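Local coordinates for nodulation protein S (Bradyrhizobium sp., PDB 3OFK) that probably transfers a methyl group from S-adenosyl-L-methionine to a nitrogen during Nod factor synthesis, at residues A145-R156 with D196-E206. Numbering follows the deposited sequence.
Sequences APGGHLVFGSAR and DCLLARFRNPE
Leu150 pairs with Phe202, Phe152 with Ala200 and Ser154 with Leu198, each through two backbone hydrogen bonds, which zip strands 148-155 and 196-203 together antiparallel. The buried middle is tightest at Gly153, where CD2 of Leu199 presses to 3.2 Å from the glycine CA, ground that a side chain at Gly153 would occupy. On the opposite face, CD2 of Leu150 and CD2 of Phe202 meet more loosely, 4.3 Å apart, and helix 169-179 covers Phe152, Leu198 and Phe202. Toward the exposed turn, Arg201, with CG anti to the backbone N (chi1 -178°) and its chain extended to NE, lays its guanidinium flat over one face of the His149 ring, centres 3.5 Å apart and planes at 12°, while Ser49 OG hydrogen-bonds NH2. CG of Arg203 also touches His149 NE2, at 3.6 Å. Without the imidazole, as with an alanine here, the guanidinium would probably lose its stacking surface, leaving Ser49 to hold NH2. Gly148 N closes the type I turn on Ala145 O; Asn204 ND2, from just past strand 196-203, hydrogen-bonds that oxygen from the opposite face of its plane. At the far end, Arg156 NE forms a salt bridge with Asp196, its hydrogen bonds to OD1 and OD2 both weak. This antiparallel seam, with strand 196-203 inserted between 148-155 and 181-189, is the hallmark of the Rossmann-like class I methyltransferase fold.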
ATOM      1  N   ALA A 145      -7.510 -13.424   6.491  1.00 51.74           N
ATOM      2  CA  ALA A 145      -8.512 -14.262   7.141  1.00 56.43           C
ATOM      3  C   ALA A 145      -9.283 -15.072   6.074  1.00 58.69           C
ATOM      4  O   ALA A 145      -9.395 -14.617   4.937  1.00 57.92           O
ATOM      5  CB  ALA A 145      -9.474 -13.400   7.942  1.00 56.62           C
ATOM      6  N   PRO A 146      -9.821 -16.261   6.435  1.00 63.11           N
ATOM      7  CA  PRO A 146     -10.564 -17.102   5.481  1.00 65.31           C
ATOM      8  C   PRO A 146     -11.628 -16.462   4.568  1.00 65.51           C
ATOM      9  O   PRO A 146     -11.980 -17.071   3.543  1.00 67.86           O
ATOM     10  CB  PRO A 146     -11.204 -18.147   6.389  1.00 68.96           C
ATOM     11  CG  PRO A 146     -10.178 -18.376   7.422  1.00 69.34           C
ATOM     12  CD  PRO A 146      -9.545 -17.015   7.678  1.00 64.88           C
ATOM     13  N   GLY A 147     -12.158 -15.288   4.911  1.00 63.81           N
ATOM     14  CA  GLY A 147     -13.090 -14.587   4.012  1.00 63.34           C
ATOM     15  C   GLY A 147     -12.654 -13.182   3.615  1.00 60.28           C
ATOM     16  O   GLY A 147     -13.425 -12.445   2.996  1.00 60.62           O
ATOM     17  N   GLY A 148     -11.413 -12.826   3.959  1.00 56.49           N
ATOM     18  CA  GLY A 148     -10.966 -11.455   3.911  1.00 53.80           C
ATOM     19  C   GLY A 148     -10.576 -10.999   2.534  1.00 51.22           C
ATOM     20  O   GLY A 148     -10.423 -11.822   1.629  1.00 52.71           O
ATOM     21  N   HIS A 149     -10.438  -9.686   2.374  1.00 47.18           N
ATOM     22  CA  HIS A 149     -10.040  -9.101   1.094  1.00 45.29           C
ATOM     23  C   HIS A 149      -8.692  -8.425   1.173  1.00 42.01           C
ATOM     24  O   HIS A 149      -8.288  -7.941   2.240  1.00 41.56           O
ATOM     25  CB  HIS A 149     -11.056  -8.073   0.595  1.00 46.07           C
ATOM     26  CG  HIS A 149     -12.397  -8.663   0.291  1.00 48.09           C
ATOM     27  ND1 HIS A 149     -13.318  -8.947   1.274  1.00 48.07           N
ATOM     28  CD2 HIS A 149     -12.957  -9.052  -0.878  1.00 51.48           C
ATOM     29  CE1 HIS A 149     -14.403  -9.461   0.719  1.00 55.13           C
ATOM     30  NE2 HIS A 149     -14.206  -9.542  -0.585  1.00 55.37           N
ATOM     31  N   LEU A 150      -8.028  -8.377   0.023  1.00 40.60           N
ATOM     32  CA  LEU A 150      -6.767  -7.676  -0.118  1.00 39.10           C
ATOM     33  C   LEU A 150      -6.996  -6.613  -1.179  1.00 39.42           C
ATOM     34  O   LEU A 150      -7.524  -6.912  -2.239  1.00 40.46           O
ATOM     35  CB  LEU A 150      -5.663  -8.660  -0.513  1.00 38.61           C
ATOM     36  CG  LEU A 150      -4.237  -8.108  -0.690  1.00 37.50           C
ATOM     37  CD1 LEU A 150      -3.176  -9.170  -0.283  1.00 32.70           C
ATOM     38  CD2 LEU A 150      -4.020  -7.604  -2.136  1.00 36.15           C
ATOM     39  N   VAL A 151      -6.690  -5.372  -0.845  1.00 39.08           N
ATOM     40  CA  VAL A 151      -6.849  -4.246  -1.755  1.00 40.16           C
ATOM     41  C   VAL A 151      -5.469  -3.795  -2.144  1.00 39.05           C
ATOM     42  O   VAL A 151      -4.726  -3.328  -1.295  1.00 39.94           O
ATOM     43  CB  VAL A 151      -7.622  -3.075  -1.109  1.00 40.40           C
ATOM     44  CG1 VAL A 151      -7.454  -1.810  -1.939  1.00 39.26           C
ATOM     45  CG2 VAL A 151      -9.062  -3.426  -0.997  1.00 41.70           C
ATOM     46  N   PHE A 152      -5.132  -3.965  -3.424  1.00 39.60           N
ATOM     47  CA  PHE A 152      -3.811  -3.680  -3.939  1.00 39.47           C
ATOM     48  C   PHE A 152      -3.895  -2.532  -4.897  1.00 39.66           C
ATOM     49  O   PHE A 152      -4.861  -2.406  -5.654  1.00 40.38           O
ATOM     50  CB  PHE A 152      -3.264  -4.904  -4.676  1.00 40.61           C
ATOM     51  CG  PHE A 152      -2.086  -4.603  -5.576  1.00 44.38           C
ATOM     52  CD1 PHE A 152      -0.795  -4.399  -5.046  1.00 36.60           C
ATOM     53  CD2 PHE A 152      -2.272  -4.510  -6.961  1.00 42.72           C
ATOM     54  CE1 PHE A 152       0.285  -4.146  -5.889  1.00 33.96           C
ATOM     55  CE2 PHE A 152      -1.197  -4.239  -7.810  1.00 41.37           C
ATOM     56  CZ  PHE A 152       0.090  -4.047  -7.265  1.00 38.77           C
ATOM     57  N   GLY A 153      -2.891  -1.674  -4.870  1.00 38.24           N
ATOM     58  CA  GLY A 153      -2.809  -0.627  -5.880  1.00 39.44           C
ATOM     59  C   GLY A 153      -1.373  -0.377  -6.250  1.00 38.80           C
ATOM     60  O   GLY A 153      -0.510  -0.492  -5.400  1.00 37.17           O
ATOM     61  N   SER A 154      -1.121  -0.014  -7.500  1.00 37.94           N
ATOM     62  CA  SER A 154       0.221   0.317  -7.910  1.00 38.57           C
ATOM     63  C   SER A 154       0.257   1.086  -9.243  1.00 40.40           C
ATOM     64  O   SER A 154      -0.605   0.914 -10.106  1.00 40.92           O
ATOM     65  CB  SER A 154       1.047  -0.961  -8.007  1.00 37.78           C
ATOM     66  OG  SER A 154       2.368  -0.746  -8.513  1.00 40.84           O
ATOM     67  N   ALA A 155       1.228   1.983  -9.354  1.00 40.99           N
ATOM     68  CA  ALA A 155       1.680   2.488 -10.620  1.00 42.92           C
ATOM     69  C   ALA A 155       1.896   1.295 -11.548  1.00 42.83           C
ATOM     70  O   ALA A 155       2.212   0.212 -11.088  1.00 41.08           O
ATOM     71  CB  ALA A 155       2.948   3.250 -10.427  1.00 44.15           C
ATOM     72  N   ARG A 156       1.677   1.490 -12.840  1.00 45.18           N
ATOM     73  CA  ARG A 156       1.833   0.404 -13.801  1.00 46.27           C
ATOM     74  C   ARG A 156       3.284  -0.028 -13.964  1.00 46.50           C
ATOM     75  O   ARG A 156       4.204   0.710 -13.604  1.00 45.42           O
ATOM     76  CB  ARG A 156       1.259   0.798 -15.148  1.00 47.65           C
ATOM     77  CG  ARG A 156      -0.263   0.753 -15.165  1.00 51.36           C
ATOM     78  CD  ARG A 156      -0.830   1.198 -16.505  1.00 59.62           C
ATOM     79  NE  ARG A 156      -2.296   1.226 -16.510  1.00 67.02           N
ATOM     80  CZ  ARG A 156      -3.092   0.155 -16.601  1.00 66.47           C
ATOM     81  NH1 ARG A 156      -2.600  -1.075 -16.700  1.00 64.12           N
ATOM     82  NH2 ARG A 156      -4.405   0.317 -16.594  1.00 64.12           N
ATOM     83  N   ASP A 196      -0.681   6.958 -13.315  1.00 58.03           N
ATOM     84  CA  ASP A 196      -1.483   5.936 -13.977  1.00 58.16           C
ATOM     85  C   ASP A 196      -1.417   4.642 -13.224  1.00 54.88           C
ATOM     86  O   ASP A 196      -0.465   3.873 -13.368  1.00 54.71           O
ATOM     87  CB  ASP A 196      -1.033   5.721 -15.416  1.00 60.40           C
ATOM     88  CG  ASP A 196      -1.899   4.708 -16.159  1.00 60.14           C
ATOM     89  OD1 ASP A 196      -2.978   4.299 -15.662  1.00 56.14           O
ATOM     90  OD2 ASP A 196      -1.494   4.319 -17.267  1.00 71.37           O
ATOM     91  N   CYS A 197      -2.477   4.408 -12.462  1.00 53.75           N
ATOM     92  CA  CYS A 197      -2.512   3.454 -11.386  1.00 51.18           C
ATOM     93  C   CYS A 197      -3.559   2.408 -11.675  1.00 50.47           C
ATOM     94  O   CYS A 197      -4.604   2.706 -12.245  1.00 52.18           O
ATOM     95  CB  CYS A 197      -2.914   4.190 -10.112  1.00 50.63           C
ATOM     96  SG  CYS A 197      -3.060   3.143  -8.694  1.00 56.10           S
ATOM     97  N   LEU A 198      -3.277   1.186 -11.265  1.00 48.42           N
ATOM     98  CA  LEU A 198      -4.243   0.095 -11.348  1.00 48.70           C
ATOM     99  C   LEU A 198      -4.492  -0.340  -9.927  1.00 46.75           C
ATOM    100  O   LEU A 198      -3.544  -0.504  -9.175  1.00 44.59           O
ATOM    101  CB  LEU A 198      -3.670  -1.078 -12.153  1.00 49.13           C
ATOM    102  CG  LEU A 198      -4.627  -2.103 -12.764  1.00 49.55           C
ATOM    103  CD1 LEU A 198      -5.785  -1.448 -13.540  1.00 50.91           C
ATOM    104  CD2 LEU A 198      -3.819  -3.001 -13.681  1.00 51.60           C
ATOM    105  N   LEU A 199      -5.764  -0.454  -9.550  1.00 47.07           N
ATOM    106  CA  LEU A 199      -6.140  -1.000  -8.266  1.00 46.27           C
ATOM    107  C   LEU A 199      -7.005  -2.202  -8.520  1.00 46.52           C
ATOM    108  O   LEU A 199      -7.793  -2.222  -9.475  1.00 49.26           O
ATOM    109  CB  LEU A 199      -6.935   0.017  -7.426  1.00 47.02           C
ATOM    110  CG  LEU A 199      -6.444   1.464  -7.364  1.00 50.75           C
ATOM    111  CD1 LEU A 199      -7.192   2.277  -6.282  1.00 57.84           C
ATOM    112  CD2 LEU A 199      -4.982   1.448  -7.070  1.00 59.74           C
ATOM    113  N   ALA A 200      -6.857  -3.199  -7.660  1.00 44.94           N
ATOM    114  CA  ALA A 200      -7.663  -4.411  -7.709  1.00 45.16           C
ATOM    115  C   ALA A 200      -7.931  -4.894  -6.281  1.00 44.39           C
ATOM    116  O   ALA A 200      -7.063  -4.833  -5.396  1.00 42.79           O
ATOM    117  CB  ALA A 200      -6.955  -5.503  -8.525  1.00 44.53           C
ATOM    118  N   ARG A 201      -9.149  -5.372  -6.080  1.00 46.18           N
ATOM    119  CA  ARG A 201      -9.582  -5.932  -4.828  1.00 46.87           C
ATOM    120  C   ARG A 201      -9.656  -7.435  -5.019  1.00 47.27           C
ATOM    121  O   ARG A 201     -10.354  -7.925  -5.919  1.00 48.96           O
ATOM    122  CB  ARG A 201     -10.940  -5.344  -4.439  1.00 47.70           C
ATOM    123  CG  ARG A 201     -11.502  -5.823  -3.098  1.00 51.87           C
ATOM    124  CD  ARG A 201     -12.815  -5.108  -2.822  1.00 58.88           C
ATOM    125  NE  ARG A 201     -13.407  -5.434  -1.519  1.00 62.05           N
ATOM    126  CZ  ARG A 201     -14.506  -6.172  -1.320  1.00 67.14           C
ATOM    127  NH1 ARG A 201     -15.188  -6.694  -2.345  1.00 67.79           N
ATOM    128  NH2 ARG A 201     -14.937  -6.383  -0.070  1.00 66.41           N
ATOM    129  N   PHE A 202      -8.934  -8.157  -4.166  1.00 46.89           N
ATOM    130  CA  PHE A 202      -8.892  -9.624  -4.222  1.00 48.20           C
ATOM    131  C   PHE A 202      -9.591 -10.249  -3.017  1.00 50.38           C
ATOM    132  O   PHE A 202      -9.605  -9.668  -1.927  1.00 49.66           O
ATOM    133  CB  PHE A 202      -7.442 -10.093  -4.291  1.00 46.07           C
ATOM    134  CG  PHE A 202      -6.738  -9.700  -5.564  1.00 44.64           C
ATOM    135  CD1 PHE A 202      -6.593 -10.614  -6.616  1.00 38.77           C
ATOM    136  CD2 PHE A 202      -6.185  -8.441  -5.704  1.00 45.05           C
ATOM    137  CE1 PHE A 202      -5.956 -10.262  -7.773  1.00 41.11           C
ATOM    138  CE2 PHE A 202      -5.517  -8.089  -6.879  1.00 45.73           C
ATOM    139  CZ  PHE A 202      -5.400  -9.011  -7.910  1.00 44.28           C
ATOM    140  N   ARG A 203     -10.209 -11.408  -3.226  1.00 53.53           N
ATOM    141  CA  ARG A 203     -10.797 -12.172  -2.146  1.00 56.70           C
ATOM    142  C   ARG A 203     -10.014 -13.456  -1.932  1.00 58.48           C
ATOM    143  O   ARG A 203      -9.474 -14.045  -2.870  1.00 57.25           O
ATOM    144  CB  ARG A 203     -12.268 -12.519  -2.438  1.00 60.02           C
ATOM    145  CG  ARG A 203     -13.043 -12.924  -1.185  1.00 65.54           C
ATOM    146  CD  ARG A 203     -14.540 -13.225  -1.435  1.00 77.56           C
ATOM    147  NE  ARG A 203     -14.741 -14.295  -2.411  1.00 85.88           N
ATOM    148  CZ  ARG A 203     -15.026 -14.114  -3.702  1.00 91.72           C
ATOM    149  NH1 ARG A 203     -15.159 -12.887  -4.212  1.00 93.14           N
ATOM    150  NH2 ARG A 203     -15.182 -15.172  -4.493  1.00 93.83           N
ATOM    151  N   ASN A 204      -9.975 -13.886  -0.681  1.00 61.58           N
ATOM    152  CA  ASN A 204      -9.306 -15.104  -0.304  1.00 64.86           C
ATOM    153  C   ASN A 204     -10.273 -16.239  -0.517  1.00 70.19           C
ATOM    154  O   ASN A 204     -11.214 -16.387   0.282  1.00 72.33           O
ATOM    155  CB  ASN A 204      -8.899 -15.065   1.177  1.00 64.90           C
ATOM    156  CG  ASN A 204      -7.877 -16.137   1.543  1.00 65.12           C
ATOM    157  OD1 ASN A 204      -7.146 -16.634   0.689  1.00 64.29           O
ATOM    158  ND2 ASN A 204      -7.808 -16.470   2.825  1.00 64.85           N
ATOM    159  N   PRO A 205     -10.058 -17.049  -1.582  1.00 73.51           N
ATOM    160  CA  PRO A 205     -10.972 -18.166  -1.824  1.00 78.48           C
ATOM    161  C   PRO A 205     -10.794 -19.226  -0.712  1.00 81.95           C
ATOM    162  O   PRO A 205     -10.013 -20.179  -0.857  1.00 83.20           O
ATOM    163  CB  PRO A 205     -10.535 -18.665  -3.208  1.00 78.78           C
ATOM    164  CG  PRO A 205      -9.082 -18.414  -3.258  1.00 75.54           C
ATOM    165  CD  PRO A 205      -8.844 -17.159  -2.419  1.00 71.98           C
ATOM    166  N   GLU A 206     -11.491 -19.025   0.410  1.00 84.21           N
ATOM    167  CA  GLU A 206     -11.197 -19.769   1.644  1.00 86.67           C
ATOM    168  C   GLU A 206     -12.243 -19.508   2.758  1.00 88.48           C
ATOM    169  O   GLU A 206     -13.344 -20.083   2.785  1.00 91.76           O
ATOM    170  CB  GLU A 206      -9.776 -19.389   2.136  1.00 84.14           C
ATOM    171  CG  GLU A 206      -8.861 -20.582   2.433  1.00 87.58           C
ATOM    172  CD  GLU A 206      -9.263 -21.323   3.703  1.00 95.74           C
ATOM    173  OE1 GLU A 206      -9.259 -20.691   4.786  1.00 95.16           O
ATOM    174  OE2 GLU A 206      -9.582 -22.536   3.619  1.00100.28           O
TER